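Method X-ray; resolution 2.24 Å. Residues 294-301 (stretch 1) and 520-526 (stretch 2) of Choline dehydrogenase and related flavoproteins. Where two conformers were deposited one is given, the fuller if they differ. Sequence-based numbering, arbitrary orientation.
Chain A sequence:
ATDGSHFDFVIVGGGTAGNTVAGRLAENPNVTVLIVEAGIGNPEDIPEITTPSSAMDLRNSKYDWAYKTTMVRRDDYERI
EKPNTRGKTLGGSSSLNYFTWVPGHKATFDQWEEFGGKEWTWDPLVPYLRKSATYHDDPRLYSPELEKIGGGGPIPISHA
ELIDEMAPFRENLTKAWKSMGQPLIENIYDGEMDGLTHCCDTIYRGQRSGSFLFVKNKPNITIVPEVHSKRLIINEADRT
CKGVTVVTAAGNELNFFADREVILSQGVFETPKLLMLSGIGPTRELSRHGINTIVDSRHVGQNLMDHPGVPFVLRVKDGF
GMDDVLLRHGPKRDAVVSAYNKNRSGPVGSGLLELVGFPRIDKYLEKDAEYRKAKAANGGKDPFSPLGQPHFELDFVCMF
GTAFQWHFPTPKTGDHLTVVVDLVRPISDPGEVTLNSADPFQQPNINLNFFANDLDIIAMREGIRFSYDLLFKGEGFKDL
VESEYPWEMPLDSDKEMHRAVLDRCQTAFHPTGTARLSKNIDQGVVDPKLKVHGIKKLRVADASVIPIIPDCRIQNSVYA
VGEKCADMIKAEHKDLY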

ATOM      1  N   ILE A 294      -0.727  10.757  32.839  1.00 30.39           N
ATOM      2  CA  ILE A 294      -0.138  11.669  33.801  1.00 19.64           C
ATOM      3  C   ILE A 294      -0.444  13.095  33.372  1.00 21.19           C
ATOM      4  O   ILE A 294      -0.859  13.914  34.180  1.00 20.77           O
ATOM      5  N   VAL A 295      -0.280  13.372  32.082  1.00 19.64           N
ATOM      6  CA  VAL A 295      -0.656  14.662  31.525  1.00 23.23           C
ATOM      7  C   VAL A 295      -1.481  14.457  30.268  1.00 22.46           C
ATOM      8  O   VAL A 295      -1.026  13.832  29.329  1.00 17.47           O
ATOM      9  N   ASP A 296      -2.699  14.980  30.245  1.00 20.31           N
ATOM     10  CA  ASP A 296      -3.499  14.908  29.037  1.00 22.38           C
ATOM     11  C   ASP A 296      -2.978  15.952  28.038  1.00 24.36           C
ATOM     12  O   ASP A 296      -3.348  17.126  28.101  1.00 22.01           O
ATOM     13  N   SER A 297      -2.095  15.512  27.139  1.00 19.17           N
ATOM     14  CA  SER A 297      -1.465  16.391  26.162  1.00 18.83           C
ATOM     15  C   SER A 297      -1.956  16.005  24.765  1.00 18.04           C
ATOM     16  O   SER A 297      -1.369  15.151  24.093  1.00 17.47           O
ATOM     17  N   ARG A 298      -3.032  16.651  24.334  1.00 16.88           N
ATOM     18  CA  ARG A 298      -3.755  16.297  23.103  0.51 20.23           C
ATOM     19  C   ARG A 298      -2.903  16.286  21.840  1.00 21.32           C
ATOM     20  O   ARG A 298      -3.205  15.577  20.884  1.00 21.09           O
ATOM     21  N   HIS A 299      -1.854  17.100  21.822  1.00 17.62           N
ATOM     22  CA  HIS A 299      -1.103  17.313  20.594  1.00 15.89           C
ATOM     23  C   HIS A 299       0.016  16.299  20.366  1.00 18.47           C
ATOM     24  O   HIS A 299       0.669  16.313  19.322  1.00 15.97           O
ATOM     25  N   VAL A 300       0.256  15.432  21.348  1.00 19.19           N
ATOM     26  CA  VAL A 300       1.362  14.491  21.243  1.00 14.12           C
ATOM     27  C   VAL A 300       1.122  13.486  20.113  1.00 16.43           C
ATOM     28  O   VAL A 300       0.118  12.774  20.106  1.00 15.54           O
ATOM     29  N   GLY A 301       2.044  13.425  19.158  1.00 18.22           N
ATOM     30  CA  GLY A 301       1.862  12.566  17.993  1.00 17.36           C
ATOM     31  C   GLY A 301       0.999  13.202  16.901  1.00 19.27           C
ATOM     32  O   GLY A 301       0.991  12.727  15.773  1.00 14.29           O
ATOM     33  N   ASN A 520       1.111  27.006  24.926  1.00 16.41           N
ATOM     34  CA  ASN A 520       0.412  26.304  26.001  1.00 28.08           C
ATOM     35  C   ASN A 520      -0.023  24.945  25.510  1.00 22.08           C
ATOM     36  O   ASN A 520       0.027  24.671  24.313  1.00 23.62           O
ATOM     37  N   ILE A 521      -0.500  24.112  26.426  1.00 27.16           N
ATOM     38  CA  ILE A 521      -0.773  22.715  26.098  1.00 21.80           C
ATOM     39  C   ILE A 521      -1.970  22.534  25.173  1.00 20.85           C
ATOM     40  O   ILE A 521      -2.176  21.456  24.609  1.00 24.26           O
ATOM     41  N   ASP A 522      -2.756  23.590  24.996  1.00 25.21           N
ATOM     42  CA  ASP A 522      -3.890  23.520  24.077  1.00 24.09           C
ATOM     43  C   ASP A 522      -3.463  23.785  22.646  1.00 23.96           C
ATOM     44  O   ASP A 522      -4.225  23.550  21.704  1.00 23.39           O
ATOM     45  N   GLN A 523      -2.230  24.247  22.485  1.00 24.13           N
ATOM     46  CA  GLN A 523      -1.713  24.540  21.163  1.00 21.49           C
ATOM     47  C   GLN A 523      -0.670  23.521  20.732  1.00 19.51           C
ATOM     48  O   GLN A 523      -0.564  23.202  19.551  1.00 24.10           O
ATOM     49  N   GLY A 524       0.111  23.012  21.680  1.00 17.57           N
ATOM     50  CA  GLY A 524       1.217  22.138  21.331  1.00 15.92           C
ATOM     51  C   GLY A 524       1.704  21.347  22.525  1.00 18.99           C
ATOM     52  O   GLY A 524       1.053  21.352  23.565  1.00 15.72           O
ATOM     53  N   VAL A 525       2.828  20.649  22.387  1.00 16.04           N
ATOM     54  CA  VAL A 525       3.301  19.849  23.515  1.00 15.62           C
ATOM     55  C   VAL A 525       4.474  20.421  24.329  1.00 20.26           C
ATOM     56  O   VAL A 525       4.594  20.128  25.512  1.00 21.33           O
ATOM     57  N   VAL A 526       5.318  21.247  23.721  1.00 17.12           N
ATOM     58  CA  VAL A 526       6.371  21.907  24.484  1.00 20.55           C
ATOM     59  C   VAL A 526       6.262  23.421  24.390  1.00 21.89           C
ATOM     60  O   VAL A 526       5.752  23.959  23.401  1.00 19.37           O
TER

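The shortest polar contact is the salt bridge between Arg-298 NH2 and Asp-522 OD1, at 2.4 Å. Both residues are exposed. The CA-to-CB bond of Arg-298 points sideways, yet its end comes nearer to the second stretch. Its chi1 is m and chi2 is t, while chi3 lies between wells at -98°. Asp-522 has chi1 m; its CA-to-CB bond points away overall, but OD1 at the end of the side chain comes nearer.

His-299 makes the one direct hydrogen bond across the stretches. Its NE2 donates to Asp-522 O at 2.9 Å. CB points toward the second stretch, and chi1 is m. Asp-522 O and Ile-521 O lie at the ring edge, near its plane. Gly-524 N and Gln-523 O lie over one face. Gly-524 N is 3.5 Å from His-299 CD2, so the ring sits close to the glycine backbone.

Three waters bridge the two stretches. Water 1 donates to Ser-297 OG (2.8 Å) and Gly-524 O (2.9 Å), and accepts from His-299 N (3.0 Å). Water 2 accepts from Ser-297 OG and donates to Val-525 O, both at 2.8 Å. The serine hydroxyl, with chi1 t, therefore links two waters. Water 3 accepts from Arg-298 N (2.7 Å) and donates to Ile-521 O (2.8 Å).

Apolar packing completes the contact. Ile-521 is t at chi1 and chi2. This extended chain places its CD1 3.5 Å from CG1 of Val-295, which is also t and whose CA-to-CB bond points toward the second stretch. Ile-521 CG1 lies 3.7 Å from Ser-297 OG. Val-525 points toward the first stretch with chi1 off-well at -17°. Its CG1 is 3.7 Å from His-299 CB and 3.8 Å from CG2 of Val-300, whose chi1 is t. Val-526 points away and makes no contact.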

ATOM      1  CB  ILE A 294       1.363  11.458  33.926  1.00 29.50           C
ATOM      2  CG1 ILE A 294       1.635  10.076  34.537  1.00 26.50           C
ATOM      3  CG2 ILE A 294       1.972  12.567  34.767  1.00 24.66           C
ATOM      4  CD1 ILE A 294       3.083   9.689  34.542  1.00 31.61           C
ATOM      5  CB  VAL A 295       0.600  15.505  31.160  1.00 27.86           C
ATOM      6  CG1 VAL A 295       0.204  16.788  30.426  1.00 18.25           C
ATOM      7  CG2 VAL A 295       1.421  15.815  32.406  1.00 15.46           C
ATOM      8  CB  ASP A 296      -4.991  15.104  29.347  1.00 22.62           C
ATOM      9  CG  ASP A 296      -5.875  14.954  28.111  1.00 28.79           C
ATOM     10  OD1 ASP A 296      -6.999  15.496  28.100  1.00 35.27           O
ATOM     11  OD2 ASP A 296      -5.448  14.295  27.140  1.00 26.32           O
ATOM     12  CB  SER A 297       0.060  16.273  26.274  1.00 17.09           C
ATOM     13  OG  SER A 297       0.712  17.297  25.547  1.00 22.57           O
ATOM     14  CB  ARG A 298      -4.925  17.261  22.864  0.51 20.05           C
ATOM     15  CG  ARG A 298      -5.924  17.382  24.005  0.51 23.49           C
ATOM     16  CD  ARG A 298      -7.279  17.893  23.484  0.51 25.19           C
ATOM     17  NE  ARG A 298      -7.522  19.333  23.638  0.51 28.75           N
ATOM     18  CZ  ARG A 298      -6.608  20.298  23.538  0.51 24.80           C
ATOM     19  NH1 ARG A 298      -5.343  20.025  23.278  0.51 21.01           N
ATOM     20  NH2 ARG A 298      -6.972  21.557  23.690  0.51 28.49           N
ATOM     21  CB  HIS A 299      -0.559  18.758  20.548  1.00 17.29           C
ATOM     22  CG  HIS A 299      -1.604  19.782  20.233  1.00 21.07           C
ATOM     23  ND1 HIS A 299      -1.994  20.077  18.941  1.00 18.92           N
ATOM     24  CD2 HIS A 299      -2.364  20.558  21.040  1.00 19.27           C
ATOM     25  CE1 HIS A 299      -2.942  20.996  18.969  1.00 17.58           C
ATOM     26  NE2 HIS A 299      -3.181  21.310  20.229  1.00 20.15           N
ATOM     27  CB  VAL A 300       1.602  13.739  22.567  1.00 19.77           C
ATOM     28  CG1 VAL A 300       2.647  12.628  22.364  1.00 12.14           C
ATOM     29  CG2 VAL A 300       2.041  14.710  23.668  1.00 14.54           C
ATOM     30  CB  ASN A 520      -0.832  27.077  26.433  1.00 23.45           C
ATOM     31  CG  ASN A 520      -1.741  27.366  25.274  1.00 23.03           C
ATOM     32  OD1 ASN A 520      -2.311  26.451  24.664  1.00 26.25           O
ATOM     33  ND2 ASN A 520      -1.872  28.641  24.941  1.00 25.93           N
ATOM     34  CB  ILE A 521      -0.917  21.855  27.381  1.00 27.53           C
ATOM     35  CG1 ILE A 521      -0.637  20.378  27.073  1.00 22.86           C
ATOM     36  CG2 ILE A 521      -2.281  22.079  28.048  1.00 14.08           C
ATOM     37  CD1 ILE A 521      -0.508  19.520  28.303  1.00 20.30           C
ATOM     38  CB  ASP A 522      -5.007  24.476  24.499  1.00 27.79           C
ATOM     39  CG  ASP A 522      -5.803  23.944  25.679  1.00 31.70           C
ATOM     40  OD1 ASP A 522      -6.168  22.755  25.656  1.00 32.22           O
ATOM     41  OD2 ASP A 522      -6.049  24.704  26.639  1.00 47.25           O
ATOM     42  CB  GLN A 523      -1.118  25.949  21.123  1.00 21.34           C
ATOM     43  CG  GLN A 523      -0.692  26.403  19.742  1.00 17.09           C
ATOM     44  CD  GLN A 523       0.055  27.723  19.775  1.00 23.54           C
ATOM     45  OE1 GLN A 523       0.757  28.025  20.742  1.00 20.79           O
ATOM     46  NE2 GLN A 523      -0.101  28.524  18.721  1.00 18.06           N
ATOM     47  CB  VAL A 525       3.486  18.333  23.180  1.00 21.42           C
ATOM     48  CG1 VAL A 525       2.750  17.933  21.883  1.00 20.95           C
ATOM     49  CG2 VAL A 525       4.919  17.949  23.177  1.00 25.20           C
ATOM     50  CB  VAL A 526       7.768  21.529  23.977  1.00 20.19           C
ATOM     51  CG1 VAL A 526       7.882  20.019  23.830  1.00 20.12           C
ATOM     52  CG2 VAL A 526       8.043  22.248  22.665  1.00 19.39           C
TER
HETATM   53  O   HOH W   1      -0.494  18.948  23.688  1.00 18.05           O
HETATM   54  O   HOH W   2       2.827  18.487  26.866  1.00 19.20           O
HETATM   55  O   HOH W   3      -3.667  19.154  25.217  1.00 27.41           O